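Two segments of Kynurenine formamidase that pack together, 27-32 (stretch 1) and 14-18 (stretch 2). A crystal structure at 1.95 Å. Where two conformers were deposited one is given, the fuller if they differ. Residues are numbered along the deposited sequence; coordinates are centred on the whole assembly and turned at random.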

# COMPACT_ATOMS: atom_id res chain seq x y z
N PRO C 27 12.16 -14.36 -6.68
CA PRO C 27 11.59 -13.74 -7.86
C PRO C 27 10.14 -13.33 -7.65
O PRO C 27 9.41 -13.99 -6.92
CB PRO C 27 11.68 -14.84 -8.94
CG PRO C 27 12.65 -15.82 -8.42
CD PRO C 27 12.47 -15.78 -6.93
N PHE C 28 9.73 -12.23 -8.27
CA PHE C 28 8.35 -11.79 -8.14
C PHE C 28 7.43 -12.76 -8.89
O PHE C 28 7.74 -13.13 -10.01
CB PHE C 28 8.13 -10.39 -8.72
CG PHE C 28 6.70 -9.93 -8.62
CD1 PHE C 28 5.74 -10.28 -9.59
CD2 PHE C 28 6.29 -9.18 -7.53
CE1 PHE C 28 4.43 -9.86 -9.46
CE2 PHE C 28 4.98 -8.77 -7.40
CZ PHE C 28 4.04 -9.09 -8.37
N SER C 29 6.32 -13.12 -8.28
CA SER C 29 5.35 -14.00 -8.89
C SER C 29 3.92 -13.58 -8.57
O SER C 29 3.53 -13.62 -7.42
CB SER C 29 5.60 -15.43 -8.37
OG SER C 29 4.59 -16.29 -8.80
N TYR C 30 3.16 -13.18 -9.59
CA TYR C 30 1.70 -13.20 -9.48
C TYR C 30 1.17 -14.29 -10.41
O TYR C 30 1.51 -14.32 -11.59
CB TYR C 30 1.02 -11.86 -9.82
CG TYR C 30 -0.48 -12.07 -9.83
CD1 TYR C 30 -1.22 -12.02 -8.66
CD2 TYR C 30 -1.14 -12.42 -10.99
CE1 TYR C 30 -2.58 -12.28 -8.63
CE2 TYR C 30 -2.50 -12.69 -10.98
CZ TYR C 30 -3.22 -12.62 -9.81
OH TYR C 30 -4.58 -12.89 -9.85
N GLU C 31 0.35 -15.18 -9.87
CA GLU C 31 -0.27 -16.24 -10.68
C GLU C 31 -1.74 -16.43 -10.31
O GLU C 31 -2.10 -16.26 -9.14
CB GLU C 31 0.61 -17.55 -10.67
CG GLU C 31 2.07 -17.42 -11.22
CD GLU C 31 2.19 -17.02 -12.69
OE1 GLU C 31 1.30 -17.33 -13.52
OE2 GLU C 31 3.19 -16.39 -13.01
N VAL C 32 -2.56 -16.75 -11.31
CA VAL C 32 -3.92 -17.22 -11.10
C VAL C 32 -3.83 -18.72 -10.82
O VAL C 32 -3.50 -19.51 -11.72
CB VAL C 32 -4.83 -16.97 -12.32
CG1 VAL C 32 -6.26 -17.46 -12.06
CG2 VAL C 32 -4.85 -15.50 -12.68
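Stretch 2 (14-18) PLNND

Stretch 2 has no regular secondary structure. It crosses the start of the strand formed by residues 29-32 as an irregular segment, the direction from L15 to N17 lying 75° from that of F28 to E31. Such an angle rules out the continuous ladder of backbone hydrogen bonds that would join two neighbouring strands, and the contact is instead concentrated on F28 and N17, whose CA atoms are 5.4 Å apart. L15 adds a smaller apolar patch. Together the two stretches bury 274 Å².

F28, just before the strand begins, contributes the most surface. Its CA-to-CB bond points toward stretch 2, and with chi1 in the t well the ring lies beneath the extended backbone of L15 and N16. Backbone atoms N16 N and L15 C lie over one face of the ring. A flat, apolar side chain suits this place because it can cover main chain and side chain alike: CE2 of F28 packs 3.9 Å from CB of L15, while CD1 of F28 comes within 3.2 Å of the backbone O of N16. One cost of this packing is that N16 N is buried with no partner anywhere in the model.

After N16 the chain leaves its extended conformation; N17 has phi/psi of -63/-15. Its CA-to-CB bond points sideways, but the end of the side chain comes nearer to the strand. Asparagine suits the position because its amide carries an acceptor and a donor side by side. OD1 of N17 accepts a hydrogen bond from the backbone N of Y30 at 3.0 Å, with a nearly straight angle of 165°, so a side chain takes up a strand amide. ND2 of N17 donates to OE2 of E31 at 2.7 Å, a short bond with a more bent angle of 139°. E31 reaches this amide through m rotamers at both chi1 and chi2, in the conformer given. OD1 of N17 also lies at the edge of the F28 ring, near its plane, 3.5 Å from CD1 of F28.

A water extends the link, donating to O of N17 at 2.6 Å and to O of F28 at 2.7 Å; with two hydrogens to give, it can join two carbonyl oxygens that could not bond to each other. N16 turns its own CA-to-CB bond away from stretch 1, and OD1 of N16 accepts a hydrogen bond from N of D18 at 3.0 Å, bracing the bend that carries N17.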

# COMPACT_ATOMS: atom_id res chain seq x y z
N PRO C 14 5.88 -0.65 -11.76
CA PRO C 14 4.90 -1.70 -11.95
C PRO C 14 5.43 -3.04 -11.46
O PRO C 14 6.58 -3.39 -11.73
CB PRO C 14 4.70 -1.73 -13.47
CG PRO C 14 5.07 -0.37 -13.93
CD PRO C 14 6.19 0.07 -13.02
N LEU C 15 4.58 -3.75 -10.71
CA LEU C 15 4.91 -5.04 -10.15
C LEU C 15 4.34 -6.12 -11.05
O LEU C 15 3.12 -6.24 -11.20
CB LEU C 15 4.35 -5.17 -8.74
CG LEU C 15 5.00 -4.31 -7.65
CD1 LEU C 15 4.17 -4.43 -6.37
CD2 LEU C 15 6.44 -4.74 -7.38
N ASN C 16 5.23 -6.91 -11.64
CA ASN C 16 4.86 -8.03 -12.48
C ASN C 16 6.05 -8.99 -12.56
O ASN C 16 7.14 -8.70 -12.04
CB ASN C 16 4.43 -7.56 -13.86
CG ASN C 16 5.48 -6.69 -14.53
OD1 ASN C 16 6.64 -7.10 -14.71
ND2 ASN C 16 5.11 -5.47 -14.86
N ASN C 17 5.84 -10.12 -13.22
CA ASN C 17 6.85 -11.17 -13.25
C ASN C 17 8.16 -10.76 -13.92
O ASN C 17 9.15 -11.45 -13.74
CB ASN C 17 6.29 -12.45 -13.88
CG ASN C 17 5.20 -13.11 -13.04
OD1 ASN C 17 4.76 -12.60 -12.02
ND2 ASN C 17 4.76 -14.27 -13.48
N ASP C 18 8.17 -9.65 -14.67
CA ASP C 18 9.38 -9.16 -15.30
C ASP C 18 10.22 -8.21 -14.44
O ASP C 18 11.32 -7.83 -14.86
CB ASP C 18 9.03 -8.43 -16.61
CG ASP C 18 8.34 -9.34 -17.62
OD1 ASP C 18 8.66 -10.54 -17.66
OD2 ASP C 18 7.48 -8.83 -18.37
O HOH W 1 9.86 -12.85 -11.69